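Local coordinates for protein agmatinase (Burkholderia thailandensis, PDB 4DZ4) that probably hydrolyses agmatine to putrescine and urea, using two manganese ions in each subunit, at residues D45-V50 with S128-L133. Numbering follows the deposited sequence.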
loop_
_atom_site.group_PDB
_atom_site.type_symbol
_atom_site.label_atom_id
_atom_site.label_comp_id
_atom_site.label_asym_id
_atom_site.label_seq_id
_atom_site.Cartn_x
_atom_site.Cartn_y
_atom_site.Cartn_z
ATOM N N ASP B 45 40.510 -12.735 0.374
ATOM C CA ASP B 45 41.826 -12.348 -0.146
ATOM C C ASP B 45 41.728 -11.258 -1.204
ATOM O O ASP B 45 40.953 -11.369 -2.168
ATOM C CB ASP B 45 42.560 -13.553 -0.742
ATOM C CG ASP B 45 43.204 -14.432 0.310
ATOM O OD1 ASP B 45 43.177 -14.084 1.515
ATOM O OD2 ASP B 45 43.764 -15.484 -0.084
ATOM N N GLY B 46 42.520 -10.208 -1.021
ATOM C CA GLY B 46 42.580 -9.097 -1.970
ATOM C C GLY B 46 41.363 -8.183 -1.908
ATOM O O GLY B 46 41.167 -7.379 -2.818
ATOM N N VAL B 47 40.547 -8.310 -0.859
ATOM C CA VAL B 47 39.311 -7.510 -0.734
ATOM C C VAL B 47 39.542 -6.254 0.099
ATOM O O VAL B 47 40.121 -6.308 1.170
ATOM C CB VAL B 47 38.152 -8.340 -0.145
ATOM C CG1 VAL B 47 36.937 -7.450 0.175
ATOM C CG2 VAL B 47 37.754 -9.445 -1.111
ATOM N N ASP B 48 39.056 -5.117 -0.390
ATOM C CA ASP B 48 39.199 -3.839 0.323
ATOM C C ASP B 48 38.026 -3.549 1.257
ATOM O O ASP B 48 38.206 -3.027 2.361
ATOM C CB ASP B 48 39.311 -2.677 -0.675
ATOM C CG ASP B 48 40.547 -2.783 -1.574
ATOM O OD1 ASP B 48 41.633 -3.079 -1.056
ATOM O OD2 ASP B 48 40.429 -2.562 -2.799
ATOM N N VAL B 49 36.825 -3.853 0.791
ATOM C CA VAL B 49 35.613 -3.632 1.590
ATOM C C VAL B 49 34.678 -4.823 1.475
ATOM O O VAL B 49 34.408 -5.312 0.367
ATOM C CB VAL B 49 34.831 -2.368 1.174
ATOM C CG1 VAL B 49 33.658 -2.152 2.128
ATOM C CG2 VAL B 49 35.738 -1.133 1.126
ATOM N N VAL B 50 34.173 -5.264 2.628
ATOM C CA VAL B 50 33.169 -6.332 2.685
ATOM C C VAL B 50 31.825 -5.731 3.097
ATOM O O VAL B 50 31.700 -5.169 4.203
ATOM C CB VAL B 50 33.542 -7.422 3.698
ATOM C CG1 VAL B 50 32.397 -8.432 3.850
ATOM C CG2 VAL B 50 34.824 -8.119 3.232
ATOM N N SER B 128 41.001 -10.145 7.744
ATOM C CA SER B 128 41.439 -9.943 6.350
ATOM C C SER B 128 42.000 -8.565 6.062
ATOM O O SER B 128 42.518 -8.337 4.961
ATOM C CB SER B 128 40.279 -10.192 5.365
ATOM O OG SER B 128 39.378 -9.088 5.372
ATOM N N ASP B 129 41.895 -7.640 7.010
ATOM C CA ASP B 129 42.177 -6.228 6.712
ATOM C C ASP B 129 41.212 -5.503 5.728
ATOM O O ASP B 129 41.422 -4.327 5.433
ATOM C CB ASP B 129 43.614 -6.022 6.232
ATOM C CG ASP B 129 44.641 -6.491 7.248
ATOM O OD1 ASP B 129 44.317 -6.539 8.459
ATOM O OD2 ASP B 129 45.764 -6.817 6.823
ATOM N N ALA B 130 40.182 -6.178 5.214
ATOM C CA ALA B 130 39.075 -5.447 4.567
ATOM C C ALA B 130 38.373 -4.545 5.588
ATOM O O ALA B 130 38.378 -4.837 6.779
ATOM C CB ALA B 130 38.069 -6.429 3.955
ATOM N N ARG B 131 37.793 -3.443 5.119
ATOM C CA ARG B 131 36.893 -2.625 5.933
ATOM C C ARG B 131 35.525 -3.290 5.886
ATOM O O ARG B 131 35.205 -3.972 4.904
ATOM C CB ARG B 131 36.709 -1.234 5.335
ATOM C CG ARG B 131 37.974 -0.447 5.039
ATOM C CD ARG B 131 38.675 -0.007 6.299
ATOM N NE ARG B 131 39.721 0.948 5.934
ATOM C CZ ARG B 131 40.603 1.462 6.779
ATOM N NH1 ARG B 131 40.601 1.102 8.058
ATOM N NH2 ARG B 131 41.489 2.333 6.331
ATOM N N MET B 132 34.709 -3.034 6.904
ATOM C CA MET B 132 33.326 -3.531 6.940
ATOM C C MET B 132 32.340 -2.409 6.665
ATOM O O MET B 132 32.399 -1.360 7.297
ATOM C CB MET B 132 32.975 -4.173 8.285
ATOM C CG MET B 132 33.709 -5.474 8.529
ATOM S SD MET B 132 33.198 -6.220 10.094
ATOM C CE MET B 132 31.498 -6.713 9.764
ATOM N N LEU B 133 31.467 -2.638 5.690
ATOM C CA LEU B 133 30.271 -1.803 5.501
ATOM C C LEU B 133 29.060 -2.707 5.773
ATOM O O LEU B 133 28.745 -3.601 4.976
ATOM C CB LEU B 133 30.258 -1.289 4.053
ATOM C CG LEU B 133 29.080 -0.391 3.675
ATOM C CD1 LEU B 133 28.862 0.694 4.692
ATOM C CD2 LEU B 133 29.265 0.205 2.268
#
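Val-49 and Val-50 pair in parallel with Arg-131 and Met-132 at the start of two neighbouring strands, and three backbone hydrogen bonds join the two segments. Arg-131 N reaches Asp-48 O at 2.8 Å, and Val-50 N meets Arg-131 O at 2.8 Å. Val-50 O then accepts from Leu-133 N at 2.9 Å.

Side-chain packing is tightest at Ala-130, whose methyl points toward residues 45-50; its CB lies 3.5 Å from Val-47 O and 3.7 Å from Val-50 CG2. That branch lies anti to its own carbonyl carbon, on the face where Met-132 and Val-50 pack against helix 114-126. On the other face, CG1 of Val-49, anti to the backbone N (chi1 -175°), comes 4.0 Å from CB of Leu-133, the two side chains meeting at a slant, with helix 300-323 covering both.

The entrance to the pair is looser and partly open to solvent. CB of Asp-48 points away from residues 128-133, and its OD2 accepts a hydrogen bond from Ala-97 N and forms a salt bridge with Lys-320 NZ; of the Arg-131 side chain, CB and CG lie beside Asp-48 O, the rest leading off past Trp-316. Ser-128 OG accepts from Ala-130 N in an ST turn just after helix 114-126. Strands 49-54 and 131-136 are thus adjacent members of the parallel sheet, layered between helices, of the three-layer alpha/beta/alpha arginase fold.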